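Long-range contacts in SusD homolog (Bacteroides thetaiotaomicron, PDB 4MRU), which probably binds mucin O-glycans at the cell surface as a SusD-like outer membrane lipoprotein with a TPR-like helical fold: residues S151-Y156 with H499-R504; L202-A207 with S328-L333; E218-A223 with R340-G345. All coordinates share one frame; numbering follows the deposited sequence. Where two conformers were deposited one is given.

Contact 1. Residues S151-Y156 with H499-R504; sequences SQKDVY and HVWWDR
Gln-152 reaches from the first turn of helix 152-173 to the C-terminal loop 499-504 and makes the one hydrogen bond between them. Its OE1 accepts from the backbone N of Trp-502 at 3.1 Å, with an N-H...O angle of 150°. The donor nitrogen lies nearly along the C=O axis, though the N-H is somewhat bent. The chain is extended, with CG anti to the backbone N (chi1 -179°), and this carries the amide to the type I turn Val-500 to Asp-503. The amide plane lies 4° from the Trp-502 ring plane, and CD is 3.4 Å from Trp-502 CD1. NE2 bonds weakly to Thr-122 O.

The apolar contacts involve mainly the two tryptophans. Lys-153 lies over one face of Trp-501: its CB sits 3.8 Å from the centroid of the six-membered ring, almost on the normal, a CH-pi contact. The lysine chain bends at chi3, and CE returns to 3.5 Å from Trp-501 CZ2. Tyr-156 meets Trp-502 obliquely, and Tyr-156 CE1 is 4.0 Å from Trp-502 CD1. Tyr-156 OH and Trp-502 NE1 do not bond each other; both bond to Asp-123 OD1.

A capping bond and two outside bonds hold the helix start. Ser-151 is the N-cap residue, and its OG accepts from Asp-154 N at 3.1 Å. Glu-486 of helix 473-486 takes the backbone N-H groups of Gln-152 and Lys-153. Its charge is likely favoured at this helix N-terminus. The arrangement is a capped helix N-terminus joined to a beta turn, and it ties the C-terminal tail to the helical body of this SusD-like protein.

Contact 2. Residues L202-A207 with S328-L333; sequences LQLRMA and SEVAFL. With EDO (1,2-ethanediol), chain E; EDO (1,2-ethanediol), chain F.
Helices 202-207 and 328-333 run in broadly the same direction, with axes 10.1 Å apart at closest approach and inclined at 44°, and Arg-205 comes nearest Leu-333, CA to CA. The polar link is a salt bridge between Arg-205 and Glu-329. The guanidinium grips the carboxylate side-on. Arg-205 NE bonds to Glu-329 OE2 at 2.8 Å. Arg-205 NH2 bonds to Glu-329 OE1 at 2.9 Å. Each oxygen uses its syn lone pair, and the two planes are only 12° apart. The Arg-205 chain is bent at chi3 (-89°), which turns the guanidinium to meet the extended glutamate at about a right angle.

The other edge of the guanidinium meets a 1,2-ethanediol, probably from the crystallisation liquor. NH1 bonds to its O1 and NH2 to its O2. Gln-119 OE1 is a further acceptor for NH1. In the crystal these bonds, with the salt bridge, would hold the group's rotation. An alanine in place of Arg-205 would probably leave the Glu-329 carboxylate buried without its charge partner and open a gap between the helices.

Beside the salt bridge the contact is apolar. Leu-333 CD1 rests on the Arg-205 backbone, 3.8 Å from Arg-205 CA. Leu-204 and Leu-333 pass each other in opposite directions, with Leu-204 CD2 3.9 Å from Leu-333 CB. Leu-204 CD2 also lies 4.2 Å from Val-330 CG1. Helix 408-423 packs against Glu-329 and Leu-333. This is a buried helix-helix interface, leucine packing beside a bidentate salt bridge, inside the TPR-like helical fold of the SusD family.

Contact 3. Residues E218-A223 with R340-G345; sequences EAQSIA and RKWNMG
Lys-341 comes near Gln-220 of helix 216-229 through its backbone: Lys-341 O lies 4.3 Å from Gln-220 NE2. This lysine ends helix 327-339 in a Schellman motif. Its positive phi turns the chain out of the helix.

Trp-342 comes next and carries most of the contact. Gln-220 lies over one face of the indole. Gln-220 CG is 3.5 Å from the centroid of the Trp-342 five-membered ring and 8° off the normal, a CH-pi contact. The amide plane of Gln-220 is 9° from the ring plane, with Gln-220 CD 3.5 Å from Trp-342 CD1. CG is anti to the backbone N (chi1 -180°) and the chain stays extended, which carries the glutamine obliquely across the five-membered ring. The amide NE2 bonds to Glu-224 OE2, which helps to keep the group in place. The six-membered ring reaches further over the helix. Trp-342 CZ3 is 3.6 Å from Ala-223 CB. Trp-342 CH2 lies 4.4 Å from Ala-219 CB. The small alanines let the ring come close to the helix backbone.

Asn-343 N also bonds to Glu-224 OE2. Met-344, a selenomethionine, bends at chi2 and chi3. Met-344 CE comes 3.8 Å from Ala-223 C and 4.0 Å from Ala-223 CB. The side chain also touches Leu-204 of helix 192-209. No hydrogen bond joins the two segments. The arrangement is a tryptophan of an interhelical loop packed on an alanine-bearing helix face, in the TPR-like helical array of this protein.

Contact 2 is buried and lies nearest the centre of the chain, its own centre about 12 Å from it. Contact 1 is also buried, at about 16 Å. Contact 3, at about 21 Å, is only partly buried. Contact 2 uses helix 327-339 and contact 3 the loop that follows it, and their first helices, 192-209 and 216-229, are consecutive. They touch where Leu-204 CD1 meets Ala-223 CB at 3.7 Å. Contact 1 touches contact 2 through Tyr-156 and Met-206, but not contact 3. The chemistry follows the place: an ion pair between helices in contact 2, a side-chain amide bonded to a turn in contact 1, and ring packing without cross-segment hydrogen bonds in contact 3.

Contact 1. Residues S151-Y156 with H499-R504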
loop_
_atom_site.group_PDB
_atom_site.type_symbol
_atom_site.label_atom_id
_atom_site.label_comp_id
_atom_site.label_asym_id
_atom_site.label_seq_id
_atom_site.Cartn_x
_atom_site.Cartn_y
_atom_site.Cartn_z
ATOM N N SER A 151 6.848 -20.158 -1.089
ATOM C CA SER A 151 6.667 -19.423 -2.328
ATOM C C SER A 151 5.560 -18.377 -2.175
ATOM O O SER A 151 4.633 -18.549 -1.389
ATOM C CB SER A 151 6.375 -20.368 -3.486
ATOM O OG SER A 151 5.065 -20.893 -3.452
ATOM N N GLN A 152 5.652 -17.277 -2.937
ATOM C CA GLN A 152 4.589 -16.284 -2.854
ATOM C C GLN A 152 3.246 -16.920 -3.215
ATOM O O GLN A 152 2.222 -16.631 -2.573
ATOM C CB GLN A 152 4.845 -15.096 -3.749
ATOM C CG GLN A 152 3.779 -14.031 -3.681
ATOM C CD GLN A 152 4.111 -12.795 -4.509
ATOM O OE1 GLN A 152 4.024 -12.818 -5.730
ATOM N NE2 GLN A 152 4.487 -11.701 -3.841
ATOM N N LYS A 153 3.240 -17.812 -4.195
ATOM C CA LYS A 153 1.977 -18.484 -4.557
ATOM C C LYS A 153 1.407 -19.234 -3.356
ATOM O O LYS A 153 0.193 -19.174 -3.085
ATOM C CB LYS A 153 2.170 -19.439 -5.738
ATOM C CG LYS A 153 0.884 -20.141 -6.133
ATOM C CD LYS A 153 1.051 -21.279 -7.094
ATOM C CE LYS A 153 0.862 -20.922 -8.560
ATOM N NZ LYS A 153 0.354 -22.118 -9.304
ATOM N N ASP A 154 2.259 -19.966 -2.668
ATOM C CA ASP A 154 1.820 -20.735 -1.493
ATOM C C ASP A 154 1.437 -19.830 -0.339
ATOM O O ASP A 154 0.509 -20.158 0.434
ATOM C CB ASP A 154 2.886 -21.734 -1.047
ATOM C CG ASP A 154 2.988 -22.946 -1.995
ATOM O OD1 ASP A 154 2.085 -23.204 -2.808
ATOM O OD2 ASP A 154 3.975 -23.650 -1.886
ATOM N N VAL A 155 2.097 -18.687 -0.211
ATOM C CA VAL A 155 1.631 -17.745 0.796
ATOM C C VAL A 155 0.199 -17.271 0.502
ATOM O O VAL A 155 -0.643 -17.290 1.403
ATOM C CB VAL A 155 2.553 -16.543 0.942
ATOM C CG1 VAL A 155 1.983 -15.577 1.954
ATOM C CG2 VAL A 155 3.923 -16.997 1.424
ATOM N N TYR A 156 -0.065 -16.801 -0.726
ATOM C CA TYR A 156 -1.402 -16.308 -1.087
ATOM C C TYR A 156 -2.450 -17.405 -0.921
ATOM O O TYR A 156 -3.507 -17.179 -0.335
ATOM C CB TYR A 156 -1.397 -15.758 -2.510
ATOM C CG TYR A 156 -1.215 -14.273 -2.577
ATOM C CD1 TYR A 156 0.047 -13.678 -2.468
ATOM C CD2 TYR A 156 -2.313 -13.425 -2.726
ATOM C CE1 TYR A 156 0.171 -12.290 -2.527
ATOM C CE2 TYR A 156 -2.177 -12.048 -2.745
ATOM C CZ TYR A 156 -0.934 -11.485 -2.637
ATOM O OH TYR A 156 -0.811 -10.098 -2.706
ATOM N N HIS A 499 11.189 -9.820 -10.588
ATOM C CA HIS A 499 9.751 -9.715 -10.354
ATOM C C HIS A 499 9.309 -10.754 -9.324
ATOM O O HIS A 499 9.710 -11.932 -9.386
ATOM C CB HIS A 499 8.948 -9.929 -11.650
ATOM C CG HIS A 499 9.048 -8.804 -12.643
ATOM N ND1 HIS A 499 8.073 -8.566 -13.583
ATOM C CD2 HIS A 499 10.000 -7.857 -12.845
ATOM C CE1 HIS A 499 8.419 -7.522 -14.322
ATOM N NE2 HIS A 499 9.582 -7.080 -13.900
ATOM N N VAL A 500 8.410 -10.355 -8.449
ATOM C CA VAL A 500 7.682 -11.316 -7.617
ATOM C C VAL A 500 6.675 -12.073 -8.490
ATOM O O VAL A 500 6.316 -11.611 -9.578
ATOM C CB VAL A 500 6.984 -10.657 -6.383
ATOM C CG1 VAL A 500 8.003 -9.827 -5.561
ATOM C CG2 VAL A 500 5.829 -9.802 -6.793
ATOM N N TRP A 501 6.157 -13.181 -7.948
ATOM C CA TRP A 501 5.338 -14.107 -8.746
ATOM C C TRP A 501 4.114 -13.460 -9.403
ATOM O O TRP A 501 3.830 -13.759 -10.546
ATOM C CB TRP A 501 4.916 -15.314 -7.882
ATOM C CG TRP A 501 3.862 -16.179 -8.509
ATOM C CD1 TRP A 501 4.013 -17.042 -9.545
ATOM C CD2 TRP A 501 2.500 -16.265 -8.103
ATOM N NE1 TRP A 501 2.811 -17.657 -9.828
ATOM C CE2 TRP A 501 1.862 -17.164 -8.968
ATOM C CE3 TRP A 501 1.747 -15.651 -7.098
ATOM C CZ2 TRP A 501 0.518 -17.495 -8.830
ATOM C CZ3 TRP A 501 0.386 -15.960 -6.990
ATOM C CH2 TRP A 501 -0.190 -16.887 -7.842
ATOM N N TRP A 502 3.383 -12.588 -8.729
ATOM C CA TRP A 502 2.188 -12.023 -9.363
ATOM C C TRP A 502 2.493 -10.922 -10.409
ATOM O O TRP A 502 1.578 -10.501 -11.087
ATOM C CB TRP A 502 1.167 -11.490 -8.342
ATOM C CG TRP A 502 1.654 -10.548 -7.236
ATOM C CD1 TRP A 502 1.709 -10.837 -5.928
ATOM C CD2 TRP A 502 2.052 -9.176 -7.352
ATOM N NE1 TRP A 502 2.144 -9.772 -5.214
ATOM C CE2 TRP A 502 2.393 -8.739 -6.078
ATOM C CE3 TRP A 502 2.207 -8.306 -8.416
ATOM C CZ2 TRP A 502 2.836 -7.462 -5.818
ATOM C CZ3 TRP A 502 2.662 -7.014 -8.162
ATOM C CH2 TRP A 502 2.994 -6.620 -6.879
ATOM N N ASP A 503 3.737 -10.440 -10.481
ATOM C CA ASP A 503 4.106 -9.317 -11.349
ATOM C C ASP A 503 4.450 -9.864 -12.710
ATOM O O ASP A 503 5.641 -10.133 -13.043
ATOM C CB ASP A 503 5.262 -8.522 -10.722
ATOM C CG ASP A 503 5.695 -7.329 -11.548
ATOM O OD1 ASP A 503 5.057 -7.080 -12.603
ATOM O OD2 ASP A 503 6.685 -6.661 -11.132
ATOM N N ARG A 504 3.403 -10.121 -13.486
ATOM C CA ARG A 504 3.550 -10.856 -14.755
ATOM C C ARG A 504 2.947 -10.127 -15.938
ATOM O O ARG A 504 2.984 -10.623 -17.034
ATOM C CB ARG A 504 2.880 -12.228 -14.650
ATOM C CG ARG A 504 3.280 -13.045 -13.437
ATOM C CD ARG A 504 2.833 -14.514 -13.560
ATOM N NE ARG A 504 3.860 -15.317 -14.237
ATOM C CZ ARG A 504 4.941 -15.832 -13.644
ATOM N NH1 ARG A 504 5.188 -15.635 -12.352
ATOM N NH2 ARG A 504 5.801 -16.511 -14.348
#

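Contact 2. Residues L202-A207 with S328-L333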
loop_
_atom_site.group_PDB
_atom_site.type_symbol
_atom_site.label_atom_id
_atom_site.label_comp_id
_atom_site.label_asym_id
_atom_site.label_seq_id
_atom_site.Cartn_x
_atom_site.Cartn_y
_atom_site.Cartn_z
ATOM N N LEU A 202 -10.413 -7.330 1.795
ATOM C CA LEU A 202 -9.045 -7.823 1.655
ATOM C C LEU A 202 -8.986 -8.992 0.685
ATOM O O LEU A 202 -8.048 -9.063 -0.111
ATOM C CB LEU A 202 -8.517 -8.270 2.995
ATOM C CG LEU A 202 -7.061 -8.711 3.121
ATOM C CD1 LEU A 202 -6.128 -7.625 2.630
ATOM C CD2 LEU A 202 -6.764 -9.077 4.572
ATOM N N GLN A 203 -9.957 -9.913 0.754
ATOM C CA GLN A 203 -10.037 -11.000 -0.235
ATOM C C GLN A 203 -10.143 -10.435 -1.657
ATOM O O GLN A 203 -9.501 -10.936 -2.574
ATOM C CB GLN A 203 -11.218 -11.905 0.015
ATOM C CG GLN A 203 -11.140 -12.758 1.264
ATOM C CD GLN A 203 -12.487 -13.423 1.596
ATOM O OE1 GLN A 203 -13.555 -12.805 1.498
ATOM N NE2 GLN A 203 -12.428 -14.695 1.989
ATOM N N LEU A 204 -10.933 -9.393 -1.827
ATOM C CA LEU A 204 -11.075 -8.735 -3.119
ATOM C C LEU A 204 -9.746 -8.129 -3.611
ATOM O O LEU A 204 -9.362 -8.287 -4.763
ATOM C CB LEU A 204 -12.150 -7.655 -3.021
ATOM C CG LEU A 204 -12.404 -6.809 -4.272
ATOM C CD1 LEU A 204 -12.788 -7.687 -5.453
ATOM C CD2 LEU A 204 -13.486 -5.790 -3.994
ATOM N N ARG A 205 -9.060 -7.426 -2.717
ATOM C CA ARG A 205 -7.777 -6.823 -3.048
ATOM C C ARG A 205 -6.767 -7.888 -3.494
ATOM O O ARG A 205 -6.123 -7.755 -4.502
ATOM C CB ARG A 205 -7.222 -6.095 -1.834
ATOM C CG ARG A 205 -5.889 -5.443 -2.086
ATOM C CD ARG A 205 -5.167 -5.103 -0.775
ATOM N NE ARG A 205 -5.528 -3.775 -0.298
ATOM C CZ ARG A 205 -5.093 -3.263 0.854
ATOM N NH1 ARG A 205 -4.300 -3.987 1.641
ATOM N NH2 ARG A 205 -5.456 -2.037 1.211
HETATM N N MSE A 206 -6.661 -8.946 -2.702
HETATM C CA MSE A 206 -5.708 -10.011 -2.975
HETATM C C MSE A 206 -6.069 -10.792 -4.218
HETATM O O MSE A 206 -5.185 -11.156 -4.991
HETATM C CB MSE A 206 -5.693 -10.933 -1.775
HETATM C CG MSE A 206 -5.016 -10.273 -0.577
HETATM SE SE MSE A 206 -5.197 -11.455 1.008
HETATM C CE MSE A 206 -4.800 -13.213 0.193
ATOM N N ALA A 207 -7.351 -11.013 -4.457
ATOM C CA ALA A 207 -7.776 -11.619 -5.726
ATOM C C ALA A 207 -7.334 -10.780 -6.918
ATOM O O ALA A 207 -6.805 -11.310 -7.899
ATOM C CB ALA A 207 -9.285 -11.841 -5.737
ATOM N N SER A 328 -13.649 3.796 -0.978
ATOM C CA SER A 328 -13.136 4.233 -2.287
ATOM C C SER A 328 -12.263 3.160 -2.929
ATOM O O SER A 328 -12.431 2.818 -4.094
ATOM C CB SER A 328 -12.334 5.532 -2.164
ATOM O OG SER A 328 -11.854 5.948 -3.415
ATOM N N GLU A 329 -11.356 2.582 -2.160
ATOM C CA GLU A 329 -10.453 1.540 -2.709
ATOM C C GLU A 329 -11.258 0.344 -3.209
ATOM O O GLU A 329 -11.042 -0.191 -4.313
ATOM C CB GLU A 329 -9.405 1.074 -1.689
ATOM C CG GLU A 329 -8.507 -0.062 -2.248
ATOM C CD GLU A 329 -7.516 -0.755 -1.265
ATOM O OE1 GLU A 329 -7.299 -0.299 -0.119
ATOM O OE2 GLU A 329 -6.949 -1.805 -1.671
ATOM N N VAL A 330 -12.245 -0.063 -2.420
ATOM C CA VAL A 330 -13.108 -1.198 -2.791
ATOM C C VAL A 330 -13.897 -0.907 -4.074
ATOM O O VAL A 330 -13.976 -1.744 -4.952
ATOM C CB VAL A 330 -14.062 -1.550 -1.622
ATOM C CG1 VAL A 330 -15.183 -2.484 -2.067
ATOM C CG2 VAL A 330 -13.263 -2.204 -0.533
ATOM N N ALA A 331 -14.388 0.328 -4.218
ATOM C CA ALA A 331 -15.068 0.724 -5.432
ATOM C C ALA A 331 -14.134 0.649 -6.651
ATOM O O ALA A 331 -14.558 0.212 -7.706
ATOM C CB ALA A 331 -15.678 2.125 -5.296
ATOM N N PHE A 332 -12.880 1.087 -6.516
ATOM C CA PHE A 332 -11.924 1.022 -7.632
ATOM C C PHE A 332 -11.544 -0.402 -7.971
ATOM O O PHE A 332 -11.350 -0.751 -9.136
ATOM C CB PHE A 332 -10.678 1.875 -7.341
ATOM C CG PHE A 332 -10.959 3.344 -7.360
ATOM C CD1 PHE A 332 -11.531 3.942 -8.474
ATOM C CD2 PHE A 332 -10.629 4.138 -6.287
ATOM C CE1 PHE A 332 -11.775 5.307 -8.490
ATOM C CE2 PHE A 332 -10.871 5.508 -6.284
ATOM C CZ PHE A 332 -11.417 6.105 -7.403
ATOM N N LEU A 333 -11.502 -1.270 -6.970
ATOM C CA LEU A 333 -11.275 -2.692 -7.220
ATOM C C LEU A 333 -12.451 -3.280 -8.001
ATOM O O LEU A 333 -12.267 -4.038 -8.947
ATOM C CB LEU A 333 -11.059 -3.455 -5.909
ATOM C CG LEU A 333 -9.694 -3.200 -5.240
ATOM C CD1 LEU A 333 -9.713 -3.605 -3.776
ATOM C CD2 LEU A 333 -8.620 -3.960 -5.983
HETATM C C1 EDO E . -15.715 -16.255 1.885
HETATM O O1 EDO E . -14.905 -15.809 2.972
HETATM C C2 EDO E . -16.461 -15.064 1.334
HETATM O O2 EDO E . -15.512 -14.328 0.573
HETATM C C1 EDO F . -3.701 -3.146 4.852
HETATM O O1 EDO F . -2.629 -3.475 3.961
HETATM C C2 EDO F . -3.562 -1.673 5.019
HETATM O O2 EDO F . -3.793 -1.169 3.715
#

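Contact 3. Residues E218-A223 with R340-G345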
loop_
_atom_site.group_PDB
_atom_site.type_symbol
_atom_site.label_atom_id
_atom_site.label_comp_id
_atom_site.label_asym_id
_atom_site.label_seq_id
_atom_site.Cartn_x
_atom_site.Cartn_y
_atom_site.Cartn_z
ATOM N N GLU A 218 -9.309 -18.782 -10.320
ATOM C CA GLU A 218 -9.623 -18.900 -8.909
ATOM C C GLU A 218 -9.758 -17.504 -8.298
ATOM O O GLU A 218 -10.674 -17.250 -7.520
ATOM C CB GLU A 218 -8.598 -19.730 -8.112
ATOM C CG GLU A 218 -9.246 -20.307 -6.851
ATOM C CD GLU A 218 -8.419 -21.314 -6.065
ATOM O OE1 GLU A 218 -7.437 -21.863 -6.620
ATOM O OE2 GLU A 218 -8.786 -21.566 -4.889
ATOM N N ALA A 219 -8.890 -16.591 -8.681
ATOM C CA ALA A 219 -8.936 -15.220 -8.135
ATOM C C ALA A 219 -10.265 -14.564 -8.455
ATOM O O ALA A 219 -10.896 -13.986 -7.577
ATOM C CB ALA A 219 -7.808 -14.387 -8.663
ATOM N N GLN A 220 -10.712 -14.693 -9.709
ATOM C CA GLN A 220 -12.015 -14.162 -10.108
ATOM C C GLN A 220 -13.163 -14.695 -9.217
ATOM O O GLN A 220 -14.023 -13.924 -8.779
ATOM C CB GLN A 220 -12.266 -14.471 -11.576
ATOM C CG GLN A 220 -13.601 -13.938 -12.052
ATOM C CD GLN A 220 -13.904 -14.275 -13.474
ATOM O OE1 GLN A 220 -12.992 -14.585 -14.290
ATOM N NE2 GLN A 220 -15.191 -14.186 -13.817
ATOM N N SER A 221 -13.144 -15.994 -8.933
ATOM C CA SER A 221 -14.158 -16.667 -8.131
ATOM C C SER A 221 -14.114 -16.148 -6.713
ATOM O O SER A 221 -15.129 -15.810 -6.151
ATOM C CB SER A 221 -13.921 -18.174 -8.153
ATOM O OG SER A 221 -14.813 -18.831 -7.316
ATOM N N ILE A 222 -12.905 -16.020 -6.176
ATOM C CA ILE A 222 -12.726 -15.450 -4.824
ATOM C C ILE A 222 -13.283 -14.029 -4.767
ATOM O O ILE A 222 -14.056 -13.698 -3.847
ATOM C CB ILE A 222 -11.250 -15.490 -4.405
ATOM C CG1 ILE A 222 -10.832 -16.941 -4.131
ATOM C CG2 ILE A 222 -10.970 -14.609 -3.181
ATOM C CD1 ILE A 222 -9.323 -17.154 -4.209
ATOM N N ALA A 223 -12.954 -13.211 -5.764
ATOM C CA ALA A 223 -13.442 -11.817 -5.801
ATOM C C ALA A 223 -14.957 -11.727 -5.869
ATOM O O ALA A 223 -15.577 -10.943 -5.151
ATOM C CB ALA A 223 -12.838 -11.083 -6.981
ATOM N N ARG A 340 -12.853 -6.027 -16.379
ATOM C CA ARG A 340 -12.322 -7.326 -16.761
ATOM C C ARG A 340 -13.426 -8.373 -16.978
ATOM O O ARG A 340 -13.137 -9.539 -17.211
ATOM C CB ARG A 340 -11.319 -7.836 -15.696
ATOM C CG ARG A 340 -10.031 -7.048 -15.571
ATOM C CD ARG A 340 -9.140 -7.567 -14.464
ATOM N NE ARG A 340 -7.984 -6.712 -14.329
ATOM C CZ ARG A 340 -6.946 -6.727 -15.180
ATOM N NH1 ARG A 340 -6.904 -7.543 -16.224
ATOM N NH2 ARG A 340 -5.962 -5.882 -15.007
ATOM N N LYS A 341 -14.680 -7.951 -16.869
ATOM C CA LYS A 341 -15.847 -8.806 -17.053
ATOM C C LYS A 341 -16.017 -9.774 -15.874
ATOM O O LYS A 341 -16.669 -10.776 -16.003
ATOM C CB LYS A 341 -15.802 -9.566 -18.411
ATOM C CG LYS A 341 -15.622 -8.647 -19.626
ATOM C CD LYS A 341 -15.966 -9.285 -20.977
ATOM C CE LYS A 341 -14.866 -10.176 -21.532
ATOM N NZ LYS A 341 -13.843 -9.410 -22.303
ATOM N N TRP A 342 -15.445 -9.462 -14.717
ATOM C CA TRP A 342 -15.753 -10.228 -13.521
ATOM C C TRP A 342 -17.100 -9.723 -12.991
ATOM O O TRP A 342 -17.459 -8.540 -13.206
ATOM C CB TRP A 342 -14.706 -10.036 -12.441
ATOM C CG TRP A 342 -13.360 -10.533 -12.763
ATOM C CD1 TRP A 342 -12.914 -10.964 -13.965
ATOM C CD2 TRP A 342 -12.262 -10.581 -11.891
ATOM N NE1 TRP A 342 -11.594 -11.337 -13.898
ATOM C CE2 TRP A 342 -11.164 -11.114 -12.622
ATOM C CE3 TRP A 342 -12.087 -10.270 -10.550
ATOM C CZ2 TRP A 342 -9.940 -11.332 -12.049
ATOM C CZ3 TRP A 342 -10.860 -10.493 -9.986
ATOM C CH2 TRP A 342 -9.807 -11.024 -10.727
ATOM N N ASN A 343 -17.836 -10.583 -12.299
ATOM C CA ASN A 343 -19.153 -10.171 -11.807
ATOM C C ASN A 343 -19.026 -9.417 -10.475
ATOM O O ASN A 343 -18.979 -10.033 -9.398
ATOM C CB ASN A 343 -20.093 -11.353 -11.703
ATOM C CG ASN A 343 -21.496 -10.925 -11.312
ATOM O OD1 ASN A 343 -21.780 -9.732 -11.134
ATOM N ND2 ASN A 343 -22.369 -11.892 -11.142
HETATM N N MSE A 344 -18.940 -8.079 -10.567
HETATM C CA MSE A 344 -18.689 -7.220 -9.387
HETATM C C MSE A 344 -19.960 -6.551 -8.898
HETATM O O MSE A 344 -19.933 -5.774 -7.932
HETATM C CB MSE A 344 -17.651 -6.164 -9.747
HETATM C CG MSE A 344 -16.322 -6.765 -10.172
HETATM SE SE MSE A 344 -15.289 -7.408 -8.594
HETATM C CE MSE A 344 -15.949 -9.257 -8.598
ATOM N N GLY A 345 -21.087 -6.825 -9.560
ATOM C CA GLY A 345 -22.363 -6.261 -9.177
ATOM C C GLY A 345 -22.697 -4.864 -9.738
ATOM O O GLY A 345 -23.497 -4.130 -9.157
#